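Local coordinates for PHD finger protein 14 (Danio rerio, PDB 7D86) that binds histone H3, preferentially in its unmodified form, through linked zinc fingers and represses PDGFRA expression, thereby regulating mesenchymal cell proliferation, at residues I27-C32 with P61-C67; K129-C134 with F156-A162. Residues are numbered along the deposited sequence.

Contact 1 (I27-C32 with P61-C67). With ZN (zinc ion), chain F.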
ATOM      1  N   ILE A  27      -9.862  10.299  -6.965  1.00 47.81           N
ATOM      2  CA  ILE A  27     -11.206   9.803  -7.205  1.00 45.56           C
ATOM      3  C   ILE A  27     -11.622   8.950  -6.018  1.00 41.47           C
ATOM      4  O   ILE A  27     -10.800   8.496  -5.220  1.00 40.26           O
ATOM      5  CB  ILE A  27     -11.304   9.004  -8.522  1.00 47.57           C
ATOM      6  CG1 ILE A  27     -10.342   7.815  -8.485  1.00 45.93           C
ATOM      7  CG2 ILE A  27     -11.011   9.907  -9.714  1.00 47.23           C
ATOM      8  CD1 ILE A  27     -10.402   6.937  -9.716  1.00 49.58           C
ATOM      9  N   GLN A  28     -12.930   8.734  -5.893  1.00 41.81           N
ATOM     10  CA  GLN A  28     -13.490   8.045  -4.743  1.00 39.26           C
ATOM     11  C   GLN A  28     -14.450   6.969  -5.215  1.00 42.05           C
ATOM     12  O   GLN A  28     -15.276   7.211  -6.105  1.00 42.80           O
ATOM     13  CB  GLN A  28     -14.206   9.026  -3.808  1.00 46.06           C
ATOM     14  CG  GLN A  28     -14.839   8.380  -2.591  1.00 50.26           C
ATOM     15  CD  GLN A  28     -15.328   9.412  -1.594  1.00 50.34           C
ATOM     16  OE1 GLN A  28     -15.927  10.421  -1.973  1.00 49.98           O
ATOM     17  NE2 GLN A  28     -15.060   9.175  -0.314  1.00 45.90           N
ATOM     18  N   CYS A  29     -14.344   5.785  -4.624  1.00 38.51           N
ATOM     19  CA  CYS A  29     -15.257   4.714  -4.986  1.00 38.99           C
ATOM     20  C   CYS A  29     -16.653   5.046  -4.478  1.00 42.86           C
ATOM     21  O   CYS A  29     -16.842   5.326  -3.292  1.00 47.15           O
ATOM     22  CB  CYS A  29     -14.788   3.385  -4.408  1.00 40.79           C
ATOM     23  SG  CYS A  29     -15.905   2.034  -4.814  1.00 45.94           S
ATOM     24  N   ASP A  30     -17.634   5.012  -5.377  1.00 47.18           N
ATOM     25  CA  ASP A  30     -18.988   5.355  -4.970  1.00 52.84           C
ATOM     26  C   ASP A  30     -19.638   4.274  -4.117  1.00 54.48           C
ATOM     27  O   ASP A  30     -20.648   4.552  -3.461  1.00 55.95           O
ATOM     28  CB  ASP A  30     -19.824   5.665  -6.207  1.00 63.10           C
ATOM     29  CG  ASP A  30     -19.597   7.076  -6.707  1.00 72.89           C
ATOM     30  OD1 ASP A  30     -19.977   8.025  -5.990  1.00 77.41           O
ATOM     31  OD2 ASP A  30     -19.009   7.240  -7.794  1.00 76.77           O
ATOM     32  N   ASN A  31     -19.064   3.074  -4.074  1.00 52.26           N
ATOM     33  CA  ASN A  31     -19.614   1.996  -3.264  1.00 51.73           C
ATOM     34  C   ASN A  31     -19.019   1.969  -1.859  1.00 46.92           C
ATOM     35  O   ASN A  31     -19.758   2.006  -0.871  1.00 53.44           O
ATOM     36  CB  ASN A  31     -19.390   0.652  -3.962  1.00 57.59           C
ATOM     37  CG  ASN A  31     -20.222  -0.460  -3.358  1.00 61.77           C
ATOM     38  OD1 ASN A  31     -21.439  -0.476  -3.500  1.00 63.56           O
ATOM     39  ND2 ASN A  31     -19.568  -1.400  -2.683  1.00 64.91           N
ATOM     40  N   CYS A  32     -17.690   1.905  -1.747  1.00 45.66           N
ATOM     41  CA  CYS A  32     -17.036   1.766  -0.451  1.00 48.33           C
ATOM     42  C   CYS A  32     -16.399   3.057   0.054  1.00 46.92           C
ATOM     43  O   CYS A  32     -15.976   3.106   1.214  1.00 53.20           O
ATOM     44  CB  CYS A  32     -15.969   0.662  -0.510  1.00 46.17           C
ATOM     45  SG  CYS A  32     -14.518   1.044  -1.526  1.00 43.16           S
ATOM     46  N   PRO A  61     -19.960   8.281 -11.390  1.00 71.16           N
ATOM     47  CA  PRO A  61     -20.114   6.919 -10.866  1.00 70.93           C
ATOM     48  C   PRO A  61     -18.908   6.031 -11.176  1.00 68.38           C
ATOM     49  O   PRO A  61     -18.730   5.610 -12.320  1.00 74.77           O
ATOM     50  CB  PRO A  61     -21.368   6.412 -11.584  1.00 73.57           C
ATOM     51  CG  PRO A  61     -21.388   7.170 -12.868  1.00 75.08           C
ATOM     52  CD  PRO A  61     -20.831   8.532 -12.553  1.00 71.77           C
ATOM     53  N   TRP A  62     -18.089   5.749 -10.166  1.00 60.63           N
ATOM     54  CA  TRP A  62     -16.890   4.940 -10.354  1.00 57.13           C
ATOM     55  C   TRP A  62     -16.755   3.948  -9.209  1.00 51.64           C
ATOM     56  O   TRP A  62     -16.932   4.311  -8.043  1.00 48.49           O
ATOM     57  CB  TRP A  62     -15.634   5.815 -10.442  1.00 54.99           C
ATOM     58  CG  TRP A  62     -14.367   5.024 -10.587  1.00 50.94           C
ATOM     59  CD1 TRP A  62     -13.882   4.457 -11.729  1.00 47.60           C
ATOM     60  CD2 TRP A  62     -13.426   4.716  -9.553  1.00 43.55           C
ATOM     61  NE1 TRP A  62     -12.700   3.811 -11.471  1.00 43.39           N
ATOM     62  CE2 TRP A  62     -12.394   3.954 -10.143  1.00 46.66           C
ATOM     63  CE3 TRP A  62     -13.355   5.006  -8.186  1.00 41.79           C
ATOM     64  CZ2 TRP A  62     -11.300   3.481  -9.415  1.00 42.93           C
ATOM     65  CZ3 TRP A  62     -12.266   4.534  -7.461  1.00 43.44           C
ATOM     66  CH2 TRP A  62     -11.253   3.782  -8.081  1.00 43.19           C
ATOM     67  N   PHE A  63     -16.445   2.701  -9.547  1.00 52.37           N
ATOM     68  CA  PHE A  63     -16.222   1.652  -8.564  1.00 50.18           C
ATOM     69  C   PHE A  63     -14.762   1.230  -8.588  1.00 45.40           C
ATOM     70  O   PHE A  63     -14.141   1.171  -9.655  1.00 44.70           O
ATOM     71  CB  PHE A  63     -17.098   0.424  -8.833  1.00 54.01           C
ATOM     72  CG  PHE A  63     -18.530   0.590  -8.432  1.00 55.79           C
ATOM     73  CD1 PHE A  63     -18.994   1.790  -7.920  1.00 55.98           C
ATOM     74  CD2 PHE A  63     -19.416  -0.467  -8.560  1.00 64.16           C
ATOM     75  CE1 PHE A  63     -20.327   1.932  -7.555  1.00 58.15           C
ATOM     76  CE2 PHE A  63     -20.745  -0.329  -8.196  1.00 61.70           C
ATOM     77  CZ  PHE A  63     -21.198   0.871  -7.691  1.00 57.55           C
ATOM     78  N   CYS A  64     -14.219   0.934  -7.412  1.00 38.79           N
ATOM     79  CA  CYS A  64     -12.919   0.289  -7.368  1.00 34.95           C
ATOM     80  C   CYS A  64     -13.045  -1.148  -7.874  1.00 38.10           C
ATOM     81  O   CYS A  64     -14.145  -1.695  -8.026  1.00 40.01           O
ATOM     82  CB  CYS A  64     -12.342   0.325  -5.952  1.00 33.14           C
ATOM     83  SG  CYS A  64     -13.062  -0.866  -4.795  1.00 38.18           S
ATOM     84  N   ASP A  65     -11.895  -1.764  -8.148  1.00 37.45           N
ATOM     85  CA  ASP A  65     -11.897  -3.097  -8.738  1.00 38.74           C
ATOM     86  C   ASP A  65     -12.559  -4.119  -7.825  1.00 38.58           C
ATOM     87  O   ASP A  65     -13.256  -5.014  -8.308  1.00 40.64           O
ATOM     88  CB  ASP A  65     -10.469  -3.529  -9.068  1.00 39.06           C
ATOM     89  CG  ASP A  65      -9.887  -2.767 -10.243  1.00 44.88           C
ATOM     90  OD1 ASP A  65     -10.574  -1.871 -10.778  1.00 49.00           O
ATOM     91  OD2 ASP A  65      -8.745  -3.074 -10.635  1.00 44.65           O
ATOM     92  N   ALA A  66     -12.360  -4.005  -6.512  1.00 34.69           N
ATOM     93  CA  ALA A  66     -12.990  -4.956  -5.603  1.00 33.06           C
ATOM     94  C   ALA A  66     -14.509  -4.835  -5.653  1.00 44.83           C
ATOM     95  O   ALA A  66     -15.220  -5.845  -5.728  1.00 45.75           O
ATOM     96  CB  ALA A  66     -12.475  -4.742  -4.180  1.00 33.90           C
ATOM     97  N   CYS A  67     -15.025  -3.606  -5.636  1.00 44.96           N
ATOM     98  CA  CYS A  67     -16.473  -3.434  -5.683  1.00 47.95           C
ATOM     99  C   CYS A  67     -17.040  -3.818  -7.047  1.00 47.79           C
ATOM    100  O   CYS A  67     -18.179  -4.285  -7.125  1.00 44.04           O
ATOM    101  CB  CYS A  67     -16.836  -2.000  -5.312  1.00 45.29           C
ATOM    102  SG  CYS A  67     -16.423  -1.602  -3.595  1.00 46.38           S
TER
HETATM  103 ZN    ZN F 505     -14.920   0.232  -3.616  1.00 47.19          ZN
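One thiolate, Cys29 SG, binds zinc at 2.4 Å and also accepts three backbone hydrogen bonds: from Cys64 N across the segments (3.3 Å, 169°) and from Asn31 N (3.4 Å) and Cys32 N (3.6 Å) within its own turn. The tetrahedron is completed by Cys32 SG (2.3 Å), Cys64 SG (2.5 Å) and Cys67 SG (2.4 Å), two CxxC pairs forming the four-cysteine site of the first PHD finger. These pairs alternate along the chain with the ligands of the other site (Cys12 and Cys15, His37 and Cys40), the PHD cross-brace. Cys64 is also the N-cap of a short, weakly bonded helix, its SG accepting from Cys67 N at 3.5 Å. Away from the metal, Asp30 and Trp62 exchange two bonds: Asp30 N donates to Trp62 O (2.8 Å, 175°) and Trp62 N to Asp30 OD2 (2.9 Å, 162°). Ile27 CD1 makes a CH-pi contact 3.4 Å from the Trp62 six-membered ring centroid, 6° off its normal, and Asn31 CB lies over the Phe63 face, 4.1 Å from that centroid. Strand 26-28 pairs antiparallel with strand 35-37, whose Val36 Trp62 also touches, while Cys64 reaches Tyr41 of helix 38-41 and leads into helix 65-68.

Contact 2 (K129-C134 with F156-A162). With ZN (zinc ion), chain D.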
ATOM      1  N   LYS A 129       8.346 -14.149   8.198  1.00 39.56           N
ATOM      2  CA  LYS A 129       8.783 -13.192   9.203  1.00 35.38           C
ATOM      3  C   LYS A 129       7.615 -12.807  10.101  1.00 40.63           C
ATOM      4  O   LYS A 129       6.448 -13.013   9.759  1.00 44.36           O
ATOM      5  CB  LYS A 129       9.367 -11.929   8.549  1.00 34.04           C
ATOM      6  CG  LYS A 129      10.646 -12.168   7.763  1.00 41.11           C
ATOM      7  CD  LYS A 129      11.810 -12.414   8.707  1.00 50.03           C
ATOM      8  CE  LYS A 129      12.938 -13.174   8.022  1.00 60.93           C
ATOM      9  NZ  LYS A 129      13.321 -12.564   6.719  1.00 66.06           N
ATOM     10  N   GLU A 130       7.939 -12.245  11.260  1.00 36.63           N
ATOM     11  CA  GLU A 130       6.928 -11.712  12.164  1.00 38.59           C
ATOM     12  C   GLU A 130       6.916 -10.196  12.057  1.00 36.80           C
ATOM     13  O   GLU A 130       7.963  -9.549  12.163  1.00 36.74           O
ATOM     14  CB  GLU A 130       7.173 -12.139  13.611  1.00 49.77           C
ATOM     15  CG  GLU A 130       6.221 -11.473  14.593  1.00 58.90           C
ATOM     16  CD  GLU A 130       6.289 -12.064  15.988  1.00 70.64           C
ATOM     17  OE1 GLU A 130       7.259 -12.791  16.285  1.00 76.82           O
ATOM     18  OE2 GLU A 130       5.367 -11.802  16.789  1.00 75.12           O
ATOM     19  N   CYS A 131       5.733  -9.636  11.832  1.00 33.06           N
ATOM     20  CA  CYS A 131       5.593  -8.193  11.741  1.00 30.62           C
ATOM     21  C   CYS A 131       5.722  -7.574  13.125  1.00 29.70           C
ATOM     22  O   CYS A 131       4.996  -7.943  14.052  1.00 31.78           O
ATOM     23  CB  CYS A 131       4.249  -7.823  11.118  1.00 27.04           C
ATOM     24  SG  CYS A 131       3.874  -6.057  11.172  1.00 27.26           S
ATOM     25  N   SER A 132       6.644  -6.625  13.265  1.00 28.41           N
ATOM     26  CA  SER A 132       6.865  -5.987  14.554  1.00 29.10           C
ATOM     27  C   SER A 132       5.872  -4.872  14.846  1.00 32.91           C
ATOM     28  O   SER A 132       5.876  -4.338  15.963  1.00 36.82           O
ATOM     29  CB  SER A 132       8.287  -5.422  14.617  1.00 32.36           C
ATOM     30  OG  SER A 132       8.485  -4.469  13.582  1.00 33.98           O
ATOM     31  N   LEU A 133       5.028  -4.505  13.883  1.00 30.96           N
ATOM     32  CA  LEU A 133       4.104  -3.390  14.049  1.00 26.04           C
ATOM     33  C   LEU A 133       2.641  -3.805  14.138  1.00 31.98           C
ATOM     34  O   LEU A 133       1.776  -2.926  14.186  1.00 38.03           O
ATOM     35  CB  LEU A 133       4.276  -2.403  12.893  1.00 26.57           C
ATOM     36  CG  LEU A 133       5.641  -1.729  12.829  1.00 30.67           C
ATOM     37  CD1 LEU A 133       5.728  -0.858  11.589  1.00 30.13           C
ATOM     38  CD2 LEU A 133       5.848  -0.914  14.088  1.00 29.10           C
ATOM     39  N   CYS A 134       2.338  -5.100  14.161  1.00 32.98           N
ATOM     40  CA  CYS A 134       0.951  -5.545  14.062  1.00 33.28           C
ATOM     41  C   CYS A 134       0.149  -5.134  15.296  1.00 36.33           C
ATOM     42  O   CYS A 134       0.589  -5.319  16.433  1.00 39.65           O
ATOM     43  CB  CYS A 134       0.894  -7.063  13.877  1.00 32.76           C
ATOM     44  SG  CYS A 134       0.365  -7.609  12.221  1.00 31.68           S
ATOM     45  N   PHE A 156      11.239  -5.796  10.599  1.00 30.82           N
ATOM     46  CA  PHE A 156      10.264  -6.313   9.644  1.00 29.99           C
ATOM     47  C   PHE A 156       8.846  -5.876   9.997  1.00 29.36           C
ATOM     48  O   PHE A 156       8.470  -5.820  11.173  1.00 27.94           O
ATOM     49  CB  PHE A 156      10.324  -7.838   9.575  1.00 30.89           C
ATOM     50  CG  PHE A 156      11.650  -8.357   9.124  1.00 37.24           C
ATOM     51  CD1 PHE A 156      12.064  -8.194   7.811  1.00 44.34           C
ATOM     52  CD2 PHE A 156      12.496  -8.993  10.012  1.00 40.42           C
ATOM     53  CE1 PHE A 156      13.309  -8.661   7.392  1.00 45.35           C
ATOM     54  CE2 PHE A 156      13.732  -9.463   9.597  1.00 45.01           C
ATOM     55  CZ  PHE A 156      14.137  -9.293   8.284  1.00 43.34           C
ATOM     56  N   PHE A 157       8.053  -5.605   8.962  1.00 29.40           N
ATOM     57  CA  PHE A 157       6.667  -5.201   9.151  1.00 24.87           C
ATOM     58  C   PHE A 157       5.893  -5.392   7.855  1.00 23.41           C
ATOM     59  O   PHE A 157       6.460  -5.349   6.763  1.00 23.67           O
ATOM     60  CB  PHE A 157       6.558  -3.740   9.616  1.00 25.93           C
ATOM     61  CG  PHE A 157       7.698  -2.866   9.160  1.00 28.05           C
ATOM     62  CD1 PHE A 157       7.837  -2.520   7.827  1.00 28.16           C
ATOM     63  CD2 PHE A 157       8.618  -2.374  10.078  1.00 31.28           C
ATOM     64  CE1 PHE A 157       8.896  -1.711   7.407  1.00 34.11           C
ATOM     65  CE2 PHE A 157       9.671  -1.562   9.663  1.00 29.06           C
ATOM     66  CZ  PHE A 157       9.803  -1.230   8.327  1.00 30.31           C
ATOM     67  N   HIS A 158       4.583  -5.600   7.991  1.00 25.60           N
ATOM     68  CA  HIS A 158       3.722  -5.586   6.817  1.00 22.50           C
ATOM     69  C   HIS A 158       3.747  -4.204   6.188  1.00 24.89           C
ATOM     70  O   HIS A 158       3.932  -3.194   6.872  1.00 26.87           O
ATOM     71  CB  HIS A 158       2.275  -5.930   7.195  1.00 25.21           C
ATOM     72  CG  HIS A 158       2.098  -7.310   7.733  1.00 27.49           C
ATOM     73  ND1 HIS A 158       1.699  -7.557   9.030  1.00 30.23           N
ATOM     74  CD2 HIS A 158       2.258  -8.519   7.146  1.00 27.08           C
ATOM     75  CE1 HIS A 158       1.624  -8.861   9.218  1.00 26.74           C
ATOM     76  NE2 HIS A 158       1.958  -9.468   8.091  1.00 31.26           N
ATOM     77  N   VAL A 159       3.519  -4.157   4.872  1.00 23.84           N
ATOM     78  CA  VAL A 159       3.523  -2.878   4.167  1.00 23.96           C
ATOM     79  C   VAL A 159       2.451  -1.953   4.727  1.00 25.96           C
ATOM     80  O   VAL A 159       2.686  -0.758   4.926  1.00 26.75           O
ATOM     81  CB  VAL A 159       3.340  -3.091   2.654  1.00 26.57           C
ATOM     82  CG1 VAL A 159       3.251  -1.740   1.944  1.00 24.53           C
ATOM     83  CG2 VAL A 159       4.484  -3.935   2.101  1.00 24.16           C
ATOM     84  N   THR A 160       1.253  -2.488   4.984  1.00 26.32           N
ATOM     85  CA  THR A 160       0.162  -1.645   5.466  1.00 28.60           C
ATOM     86  C   THR A 160       0.334  -1.265   6.930  1.00 28.62           C
ATOM     87  O   THR A 160      -0.137  -0.200   7.349  1.00 28.25           O
ATOM     88  CB  THR A 160      -1.181  -2.342   5.251  1.00 29.11           C
ATOM     89  OG1 THR A 160      -1.109  -3.692   5.729  1.00 29.34           O
ATOM     90  CG2 THR A 160      -1.533  -2.354   3.765  1.00 31.51           C
ATOM     91  N   CYS A 161       0.993  -2.117   7.718  1.00 26.81           N
ATOM     92  CA  CYS A 161       1.321  -1.745   9.087  1.00 29.69           C
ATOM     93  C   CYS A 161       2.333  -0.607   9.105  1.00 30.75           C
ATOM     94  O   CYS A 161       2.195   0.347   9.880  1.00 30.40           O
ATOM     95  CB  CYS A 161       1.842  -2.965   9.853  1.00 31.18           C
ATOM     96  SG  CYS A 161       0.577  -4.251  10.191  1.00 32.14           S
ATOM     97  N   ALA A 162       3.343  -0.681   8.233  1.00 25.79           N
ATOM     98  CA  ALA A 162       4.276   0.431   8.093  1.00 29.08           C
ATOM     99  C   ALA A 162       3.570   1.668   7.556  1.00 30.86           C
ATOM    100  O   ALA A 162       3.866   2.793   7.978  1.00 29.93           O
ATOM    101  CB  ALA A 162       5.440   0.027   7.179  1.00 26.31           C
TER
HETATM  102 ZN    ZN D 503       1.561  -6.287  10.681  1.00 34.37          ZN
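Zinc coordination dominates: Cys131 SG (2.4 Å), Cys134 SG (2.4 Å), His158 ND1 (2.1 Å) and Cys161 SG (2.3 Å) surround the ion, giving a site of three cysteines and one histidine in the second PHD finger. His158 uses its other ring nitrogen, NE2, for a hydrogen bond to Thr142 O, so both imidazole nitrogens are engaged. Around the metal, Cys131 SG accepts from His158 N (3.3 Å, 165°) and from Leu133 N (3.3 Å, 151°). Phe156 O receives two bonds from one residue, Ser132 N (2.9 Å, 171°) and Ser132 OG (2.8 Å), which places the turn after Cys131 against strand 156-158. Farther out, Lys129 CD lies over the face of the Phe156 ring, 3.8 Å from the centroid and 16° off the normal, and Lys129 NZ lies 4.2 Å from it at 33°, an off-centre cation-pi contact. On the apolar side, Leu133 CD1 meets Phe157 CB (3.6 Å) and Leu133 CB meets Cys161 CB (3.9 Å), joining the CxxC turn to both strand 156-158 and helix 159-164, for which His158 is the N-cap residue. Three thiolates and one imidazole thus join a loop to a strand-helix junction, and the amide donors directed at Cys131 SG are consistent with stabilisation of its negative charge, as in other zinc fingers with cysteine ligands.

Contact 1 closes before contact 2 opens, and the C2HC pre-PHD finger, with its own zinc, lies between them in sequence. Their centres are about 27 Å apart, on opposite sides of the chain's centre, and their nearest atoms about 14 Å. They share no sheet: strand 26-28 pairs with 35-37, strand 156-158 with 145-147. The middle finger borders both, since Asp65 forms a salt bridge with Lys86 and Thr160 touches Cys78. Contact 1 holds the second zinc site of the first PHD finger, contact 2 the first site of the second PHD finger (the other uses Cys148, Cys153, Cys185 and His188). The N-terminal region that includes these three fingers is required for histone H3 binding.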